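Local coordinates for protein AtxE2 (Asticcacaulis excentricus, PDB 5TXE) that hydrolyses the isopeptide bond of the threaded lasso peptides astexin-2 and astexin-3, converting them to linear peptides, at residues A[425-437]-A[510-524]. The protein carries 1 engineered substitution. Numbering follows the deposited sequence.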
ATOM      1  N   TYR A 425     -25.771  -7.423  14.891  1.00 76.64           N
ATOM      2  CA  TYR A 425     -25.711  -8.851  14.618  1.00 78.32           C
ATOM      3  C   TYR A 425     -26.220  -9.664  15.778  1.00 80.39           C
ATOM      4  O   TYR A 425     -25.637  -9.601  16.853  1.00 81.03           O
ATOM      5  CB  TYR A 425     -24.284  -9.312  14.299  1.00 70.26           C
ATOM      6  CG  TYR A 425     -24.241 -10.787  13.975  1.00 63.43           C
ATOM      7  CD1 TYR A 425     -24.965 -11.280  12.894  1.00 63.26           C
ATOM      8  CD2 TYR A 425     -23.498 -11.687  14.732  1.00 61.06           C
ATOM      9  CE1 TYR A 425     -24.939 -12.629  12.546  1.00 63.70           C
ATOM     10  CE2 TYR A 425     -23.462 -13.050  14.395  1.00 61.54           C
ATOM     11  CZ  TYR A 425     -24.179 -13.528  13.305  1.00 59.05           C
ATOM     12  OH  TYR A 425     -24.176 -14.881  12.973  1.00 62.01           O
ATOM     13  N   GLN A 426     -27.285 -10.427  15.557  1.00 78.97           N
ATOM     14  CA  GLN A 426     -27.749 -11.401  16.562  1.00 87.39           C
ATOM     15  C   GLN A 426     -27.248 -12.766  16.139  1.00 81.79           C
ATOM     16  O   GLN A 426     -27.476 -13.158  14.994  1.00 84.50           O
ATOM     17  CB  GLN A 426     -29.289 -11.457  16.648  1.00 97.81           C
ATOM     18  CG  GLN A 426     -30.030 -10.109  16.476  1.00101.85           C
ATOM     19  CD  GLN A 426     -30.317  -9.397  17.797  1.00100.75           C
ATOM     20  OE1 GLN A 426     -31.232  -9.775  18.528  1.00 86.84           O
ATOM     21  NE2 GLN A 426     -29.557  -8.342  18.089  1.00100.16           N
ATOM     22  N   LEU A 427     -26.570 -13.492  17.029  1.00 75.19           N
ATOM     23  CA  LEU A 427     -26.141 -14.880  16.711  1.00 82.41           C
ATOM     24  C   LEU A 427     -27.351 -15.738  16.331  1.00 76.29           C
ATOM     25  O   LEU A 427     -28.421 -15.570  16.930  1.00 76.22           O
ATOM     26  CB  LEU A 427     -25.399 -15.526  17.885  1.00 87.06           C
ATOM     27  CG  LEU A 427     -23.910 -15.161  18.075  1.00 96.54           C
ATOM     28  CD1 LEU A 427     -23.439 -15.454  19.496  1.00 96.55           C
ATOM     29  CD2 LEU A 427     -23.017 -15.904  17.078  1.00 93.66           C
ATOM     30  N   GLY A 428     -27.184 -16.612  15.327  1.00 68.53           N
ATOM     31  CA  GLY A 428     -28.283 -17.431  14.792  1.00 64.42           C
ATOM     32  C   GLY A 428     -28.656 -17.028  13.381  1.00 68.18           C
ATOM     33  O   GLY A 428     -29.327 -17.779  12.648  1.00 63.82           O
ATOM     34  N   THR A 429     -28.194 -15.837  13.004  1.00 64.16           N
ATOM     35  CA  THR A 429     -28.530 -15.204  11.747  1.00 68.62           C
ATOM     36  C   THR A 429     -27.476 -15.642  10.727  1.00 61.72           C
ATOM     37  O   THR A 429     -26.286 -15.383  10.950  1.00 56.10           O
ATOM     38  CB  THR A 429     -28.466 -13.653  11.914  1.00 73.95           C
ATOM     39  OG1 THR A 429     -29.302 -13.247  13.005  1.00 77.93           O
ATOM     40  CG2 THR A 429     -28.896 -12.911  10.635  1.00 81.26           C
ATOM     41  N   ARG A 430     -27.885 -16.278   9.622  1.00 52.92           N
ATOM     42  CA  ARG A 430     -26.924 -16.590   8.537  1.00 53.33           C
ATOM     43  C   ARG A 430     -26.825 -15.462   7.528  1.00 49.00           C
ATOM     44  O   ARG A 430     -27.779 -15.199   6.827  1.00 46.46           O
ATOM     45  CB  ARG A 430     -27.313 -17.809   7.763  1.00 51.24           C
ATOM     46  CG  ARG A 430     -26.737 -19.076   8.321  1.00 58.06           C
ATOM     47  CD  ARG A 430     -26.945 -20.248   7.377  1.00 66.42           C
ATOM     48  NE  ARG A 430     -26.654 -21.468   8.098  1.00 72.81           N
ATOM     49  CZ  ARG A 430     -25.442 -21.998   8.277  1.00 77.27           C
ATOM     50  NH1 ARG A 430     -24.332 -21.459   7.780  1.00 73.70           N
ATOM     51  NH2 ARG A 430     -25.345 -23.102   8.986  1.00 83.00           N
ATOM     52  N   LEU A 431     -25.669 -14.812   7.442  1.00 44.46           N
ATOM     53  CA  LEU A 431     -25.486 -13.607   6.583  1.00 42.77           C
ATOM     54  C   LEU A 431     -24.864 -13.874   5.196  1.00 36.79           C
ATOM     55  O   LEU A 431     -24.144 -14.820   5.023  1.00 36.41           O
ATOM     56  CB  LEU A 431     -24.579 -12.626   7.284  1.00 40.96           C
ATOM     57  CG  LEU A 431     -25.141 -12.088   8.598  1.00 45.21           C
ATOM     58  CD1 LEU A 431     -24.030 -11.396   9.329  1.00 43.25           C
ATOM     59  CD2 LEU A 431     -26.299 -11.111   8.402  1.00 43.35           C
ATOM     60  N   PRO A 432     -25.150 -13.012   4.213  1.00 33.85           N
ATOM     61  CA  PRO A 432     -24.296 -13.016   3.018  1.00 30.77           C
ATOM     62  C   PRO A 432     -22.915 -12.481   3.392  1.00 27.99           C
ATOM     63  O   PRO A 432     -22.753 -11.724   4.348  1.00 29.80           O
ATOM     64  CB  PRO A 432     -25.034 -12.093   2.065  1.00 34.04           C
ATOM     65  CG  PRO A 432     -25.707 -11.095   2.966  1.00 33.65           C
ATOM     66  CD  PRO A 432     -26.136 -11.917   4.193  1.00 32.95           C
ATOM     67  N   LEU A 433     -21.914 -12.957   2.699  1.00 27.92           N
ATOM     68  CA  LEU A 433     -20.556 -12.630   2.979  1.00 26.15           C
ATOM     69  C   LEU A 433     -19.903 -11.910   1.809  1.00 28.80           C
ATOM     70  O   LEU A 433     -20.068 -12.307   0.633  1.00 29.52           O
ATOM     71  CB  LEU A 433     -19.813 -13.932   3.198  1.00 28.62           C
ATOM     72  CG  LEU A 433     -18.299 -13.832   3.471  1.00 28.43           C
ATOM     73  CD1 LEU A 433     -17.944 -13.085   4.720  1.00 30.13           C
ATOM     74  CD2 LEU A 433     -17.670 -15.209   3.518  1.00 27.27           C
ATOM     75  N   VAL A 434     -19.089 -10.916   2.127  1.00 27.44           N
ATOM     76  CA  VAL A 434     -18.241 -10.274   1.118  1.00 26.91           C
ATOM     77  C   VAL A 434     -16.794 -10.366   1.576  1.00 26.92           C
ATOM     78  O   VAL A 434     -16.467 -10.043   2.726  1.00 27.53           O
ATOM     79  CB  VAL A 434     -18.628  -8.797   0.927  1.00 25.72           C
ATOM     80  CG1 VAL A 434     -17.621  -8.106   0.021  1.00 27.16           C
ATOM     81  CG2 VAL A 434     -20.040  -8.711   0.373  1.00 25.73           C
ATOM     82  N   ILE A 435     -15.928 -10.790   0.672  1.00 26.76           N
ATOM     83  CA  ILE A 435     -14.499 -10.943   0.956  1.00 26.92           C
ATOM     84  C   ILE A 435     -13.726  -9.763   0.355  1.00 25.59           C
ATOM     85  O   ILE A 435     -13.873  -9.470  -0.846  1.00 23.86           O
ATOM     86  CB  ILE A 435     -13.980 -12.254   0.393  1.00 27.32           C
ATOM     87  CG1 ILE A 435     -14.755 -13.432   1.002  1.00 29.63           C
ATOM     88  CG2 ILE A 435     -12.530 -12.390   0.696  1.00 28.47           C
ATOM     89  CD1 ILE A 435     -14.516 -14.742   0.283  1.00 30.92           C
ATOM     90  N   VAL A 436     -12.953  -9.085   1.215  1.00 23.54           N
ATOM     91  CA  VAL A 436     -12.087  -7.982   0.866  1.00 24.56           C
ATOM     92  C   VAL A 436     -10.637  -8.454   1.088  1.00 28.72           C
ATOM     93  O   VAL A 436     -10.351  -9.057   2.122  1.00 32.37           O
ATOM     94  CB  VAL A 436     -12.393  -6.772   1.695  1.00 24.14           C
ATOM     95  CG1 VAL A 436     -11.461  -5.625   1.408  1.00 25.94           C
ATOM     96  CG2 VAL A 436     -13.796  -6.348   1.479  1.00 25.06           C
ATOM     97  N   GLN A 437      -9.741  -8.183   0.131  1.00 24.01           N
ATOM     98  CA  GLN A 437      -8.371  -8.619   0.180  1.00 25.97           C
ATOM     99  C   GLN A 437      -7.366  -7.429   0.113  1.00 28.81           C
ATOM    100  O   GLN A 437      -7.747  -6.329  -0.252  1.00 27.85           O
ATOM    101  CB  GLN A 437      -8.096  -9.524  -1.020  1.00 27.09           C
ATOM    102  CG  GLN A 437      -9.136 -10.558  -1.328  1.00 26.75           C
ATOM    103  CD  GLN A 437      -8.699 -11.414  -2.498  1.00 28.79           C
ATOM    104  OE1 GLN A 437      -7.748 -12.202  -2.389  1.00 28.39           O
ATOM    105  NE2 GLN A 437      -9.352 -11.242  -3.635  1.00 27.57           N
ATOM    106  N   LEU A 510     -16.621 -20.335   8.581  1.00 39.43           N
ATOM    107  CA  LEU A 510     -17.674 -19.425   8.958  1.00 40.87           C
ATOM    108  C   LEU A 510     -19.016 -20.081   8.670  1.00 36.56           C
ATOM    109  O   LEU A 510     -19.983 -19.825   9.363  1.00 36.55           O
ATOM    110  CB  LEU A 510     -17.569 -18.125   8.178  1.00 42.52           C
ATOM    111  CG  LEU A 510     -16.364 -17.253   8.457  1.00 42.89           C
ATOM    112  CD1 LEU A 510     -16.297 -16.132   7.422  1.00 45.59           C
ATOM    113  CD2 LEU A 510     -16.501 -16.676   9.841  1.00 39.86           C
ATOM    114  N   ASP A 511     -19.042 -20.957   7.685  1.00 35.35           N
ATOM    115  CA  ASP A 511     -20.224 -21.786   7.406  1.00 43.92           C
ATOM    116  C   ASP A 511     -20.575 -22.742   8.581  1.00 49.85           C
ATOM    117  O   ASP A 511     -21.683 -22.760   9.042  1.00 47.92           O
ATOM    118  CB  ASP A 511     -20.000 -22.593   6.138  1.00 41.85           C
ATOM    119  CG  ASP A 511     -21.239 -23.380   5.695  1.00 48.00           C
ATOM    120  OD1 ASP A 511     -22.336 -23.208   6.248  1.00 46.77           O
ATOM    121  OD2 ASP A 511     -21.100 -24.197   4.757  1.00 50.69           O
ATOM    122  N   ARG A 512     -19.592 -23.461   9.092  1.00 52.25           N
ATOM    123  CA  ARG A 512     -19.781 -24.334  10.258  1.00 55.72           C
ATOM    124  C   ARG A 512     -20.223 -23.549  11.469  1.00 53.35           C
ATOM    125  O   ARG A 512     -21.033 -24.027  12.218  1.00 57.23           O
ATOM    126  CB  ARG A 512     -18.486 -25.094  10.587  1.00 60.96           C
ATOM    127  CG  ARG A 512     -18.209 -26.184   9.567  1.00 73.85           C
ATOM    128  CD  ARG A 512     -16.944 -27.012   9.861  1.00 89.90           C
ATOM    129  NE  ARG A 512     -16.126 -27.230   8.647  1.00 98.36           N
ATOM    130  CZ  ARG A 512     -16.514 -27.966   7.587  1.00 96.01           C
ATOM    131  NH1 ARG A 512     -17.723 -28.540   7.571  1.00 95.34           N
ATOM    132  NH2 ARG A 512     -15.706 -28.125   6.529  1.00 81.83           N
ATOM    133  N   ARG A 513     -19.714 -22.338  11.674  1.00 52.16           N
ATOM    134  CA  ARG A 513     -20.168 -21.530  12.785  1.00 47.73           C
ATOM    135  C   ARG A 513     -21.603 -20.997  12.588  1.00 53.48           C
ATOM    136  O   ARG A 513     -22.148 -20.390  13.494  1.00 53.47           O
ATOM    137  CB  ARG A 513     -19.196 -20.378  13.067  1.00 49.47           C
ATOM    138  CG  ARG A 513     -17.873 -20.914  13.629  1.00 52.78           C
ATOM    139  CD  ARG A 513     -16.739 -19.912  13.601  1.00 49.61           C
ATOM    140  NE  ARG A 513     -17.142 -18.673  14.247  1.00 53.62           N
ATOM    141  CZ  ARG A 513     -16.305 -17.723  14.654  1.00 60.05           C
ATOM    142  NH1 ARG A 513     -14.979 -17.857  14.525  1.00 63.50           N
ATOM    143  NH2 ARG A 513     -16.806 -16.618  15.193  1.00 59.00           N
ATOM    144  N   GLY A 514     -22.231 -21.232  11.445  1.00 50.20           N
ATOM    145  CA  GLY A 514     -23.563 -20.707  11.241  1.00 51.57           C
ATOM    146  C   GLY A 514     -23.583 -19.202  11.044  1.00 50.60           C
ATOM    147  O   GLY A 514     -24.625 -18.571  11.183  1.00 51.95           O
ATOM    148  N   VAL A 515     -22.446 -18.604  10.709  1.00 47.18           N
ATOM    149  CA  VAL A 515     -22.391 -17.148  10.505  1.00 47.33           C
ATOM    150  C   VAL A 515     -22.800 -16.702   9.069  1.00 39.73           C
ATOM    151  O   VAL A 515     -23.359 -15.623   8.864  1.00 40.52           O
ATOM    152  CB  VAL A 515     -20.986 -16.628  10.829  1.00 49.64           C
ATOM    153  CG1 VAL A 515     -20.868 -15.149  10.525  1.00 47.97           C
ATOM    154  CG2 VAL A 515     -20.671 -16.922  12.273  1.00 54.93           C
ATOM    155  N   ILE A 516     -22.558 -17.531   8.075  1.00 41.60           N
ATOM    156  CA  ILE A 516     -22.780 -17.110   6.677  1.00 37.79           C
ATOM    157  C   ILE A 516     -23.529 -18.133   5.882  1.00 39.10           C
ATOM    158  O   ILE A 516     -23.543 -19.319   6.214  1.00 40.37           O
ATOM    159  CB  ILE A 516     -21.459 -16.892   5.935  1.00 35.38           C
ATOM    160  CG1 ILE A 516     -20.607 -18.156   5.967  1.00 36.65           C
ATOM    161  CG2 ILE A 516     -20.646 -15.796   6.582  1.00 34.61           C
ATOM    162  CD1 ILE A 516     -20.063 -18.586   4.639  1.00 39.34           C
ATOM    163  N   ASP A 517     -24.149 -17.673   4.808  1.00 36.13           N
ATOM    164  CA  ASP A 517     -24.782 -18.563   3.847  1.00 33.56           C
ATOM    165  C   ASP A 517     -23.805 -18.775   2.702  1.00 34.86           C
ATOM    166  O   ASP A 517     -23.511 -17.820   1.968  1.00 39.88           O
ATOM    167  CB  ASP A 517     -26.058 -17.866   3.364  1.00 33.31           C
ATOM    168  CG  ASP A 517     -26.752 -18.599   2.269  1.00 32.53           C
ATOM    169  OD1 ASP A 517     -26.235 -19.650   1.814  1.00 33.71           O
ATOM    170  OD2 ASP A 517     -27.833 -18.100   1.862  1.00 34.99           O
ATOM    171  N   PRO A 518     -23.318 -20.004   2.513  1.00 34.56           N
ATOM    172  CA  PRO A 518     -22.239 -20.218   1.569  1.00 32.52           C
ATOM    173  C   PRO A 518     -22.649 -20.102   0.106  1.00 34.12           C
ATOM    174  O   PRO A 518     -21.773 -20.005  -0.769  1.00 27.93           O
ATOM    175  CB  PRO A 518     -21.774 -21.652   1.869  1.00 35.32           C
ATOM    176  CG  PRO A 518     -23.002 -22.303   2.475  1.00 36.25           C
ATOM    177  CD  PRO A 518     -23.647 -21.237   3.279  1.00 35.86           C
ATOM    178  N   ALA A 519     -23.947 -20.114  -0.150  1.00 32.04           N
ATOM    179  CA  ALA A 519     -24.436 -19.856  -1.492  1.00 35.87           C
ATOM    180  C   ALA A 519     -24.450 -18.341  -1.786  1.00 34.75           C
ATOM    181  O   ALA A 519     -24.873 -17.979  -2.877  1.00 31.36           O
ATOM    182  CB  ALA A 519     -25.854 -20.427  -1.657  1.00 34.33           C
ATOM    183  N   ARG A 520     -24.132 -17.472  -0.800  1.00 28.69           N
ATOM    184  CA  ARG A 520     -24.195 -16.003  -1.003  1.00 31.57           C
ATOM    185  C   ARG A 520     -22.898 -15.290  -0.632  1.00 28.14           C
ATOM    186  O   ARG A 520     -22.855 -14.404   0.216  1.00 28.33           O
ATOM    187  CB  ARG A 520     -25.414 -15.384  -0.312  1.00 35.31           C
ATOM    188  CG  ARG A 520     -26.747 -15.941  -0.839  1.00 35.85           C
ATOM    189  CD  ARG A 520     -27.899 -15.106  -0.297  1.00 38.19           C
ATOM    190  NE  ARG A 520     -28.137 -15.264   1.129  1.00 36.94           N
ATOM    191  CZ  ARG A 520     -28.537 -14.296   1.966  1.00 40.89           C
ATOM    192  NH1 ARG A 520     -28.665 -13.023   1.587  1.00 38.89           N
ATOM    193  NH2 ARG A 520     -28.759 -14.595   3.239  1.00 39.58           N
ATOM    194  N   VAL A 521     -21.835 -15.716  -1.302  1.00 28.02           N
ATOM    195  CA  VAL A 521     -20.504 -15.187  -1.061  1.00 31.04           C
ATOM    196  C   VAL A 521     -19.986 -14.358  -2.239  1.00 28.87           C
ATOM    197  O   VAL A 521     -19.897 -14.851  -3.377  1.00 30.93           O
ATOM    198  CB  VAL A 521     -19.505 -16.292  -0.783  1.00 31.75           C
ATOM    199  CG1 VAL A 521     -18.168 -15.695  -0.456  1.00 29.90           C
ATOM    200  CG2 VAL A 521     -20.009 -17.121   0.380  1.00 34.62           C
ATOM    201  N   GLY A 522     -19.622 -13.127  -1.911  1.00 27.54           N
ATOM    202  CA  GLY A 522     -19.061 -12.187  -2.846  1.00 28.14           C
ATOM    203  C   GLY A 522     -17.576 -12.075  -2.658  1.00 27.19           C
ATOM    204  O   GLY A 522     -17.078 -12.179  -1.539  1.00 26.66           O
ATOM    205  N   LEU A 523     -16.869 -11.813  -3.756  1.00 23.24           N
ATOM    206  CA  LEU A 523     -15.451 -11.670  -3.708  1.00 24.22           C
ATOM    207  C   LEU A 523     -15.008 -10.377  -4.410  1.00 26.42           C
ATOM    208  O   LEU A 523     -15.491 -10.108  -5.491  1.00 22.05           O
ATOM    209  CB  LEU A 523     -14.808 -12.864  -4.384  1.00 23.36           C
ATOM    210  CG  LEU A 523     -13.320 -12.908  -4.462  1.00 23.97           C
ATOM    211  CD1 LEU A 523     -12.686 -13.039  -3.079  1.00 26.31           C
ATOM    212  CD2 LEU A 523     -12.892 -14.088  -5.322  1.00 27.19           C
ATOM    213  N   THR A 524     -14.073  -9.633  -3.785  1.00 24.85           N
ATOM    214  CA  THR A 524     -13.534  -8.422  -4.341  1.00 24.00           C
ATOM    215  C   THR A 524     -12.020  -8.585  -4.473  1.00 25.69           C
ATOM    216  O   THR A 524     -11.426  -9.364  -3.773  1.00 23.71           O
ATOM    217  CB  THR A 524     -13.784  -7.170  -3.500  1.00 23.07           C
ATOM    218  OG1 THR A 524     -13.084  -7.245  -2.264  1.00 23.15           O
ATOM    219  CG2 THR A 524     -15.221  -6.997  -3.209  1.00 24.65           C
TER
HETATM  220  O   HOH W   1     -10.441  -6.577  -2.062  1.00 24.53           O
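With its chain extended from CG to NE, Arg430 carries its guanidinium across to the end of helix 494-512, while Thr524 turns OG1 between its own backbone N and carbonyl carbon (chi1 66°) to face the carbonyl of Ile435. Arg430 NH1 donates to Ile516 O at 2.8 Å, in the guanidinium plane, and to a lone pair of Asp511 O at 3.2 Å. NH1 also forms a salt bridge with Asp511 OD1, though as a hydrogen bond it is weak and bent, the carboxylate and guanidinium planes lying 79° apart. Gly514 CA lies over one guanidinium face; this glycine, with positive phi, ends the helix in a Schellman motif, and its N shares Asp511 O with the arginine.

Strands 431-436 and 521-525 are parallel neighbours within the mixed eight-stranded sheet of the alpha/beta-hydrolase domain, bonded from Leu433 N to Arg520 O and from Gly522 N to Leu433 O at 2.7 Å. At the start of strand 431-436, Leu431 pairs with Ile516 of the short strand 516-517, and a type I turn from Asp517 to Arg520 leads into strand 521-525. Pro432 CB lies over one face of the Arg520 guanidinium, toward its rim, and Arg520 NE makes a salt bridge with Asp517 OD2. On the sheet face turned to helix 494-512, Ile435 CD1 meets Val521 CG1 at 3.8 Å and Leu433 CD2 lies alongside the same methyl.

Nearer the active site, Ile435 O is gripped by both OG1 (2.8 Å) and N of Thr524. Gln437, directly preceding the catalytically important Tyr438, extends NE2 to Thr524 O in a nearly straight bond (177°), and one water bridges its N to Thr524 OG1.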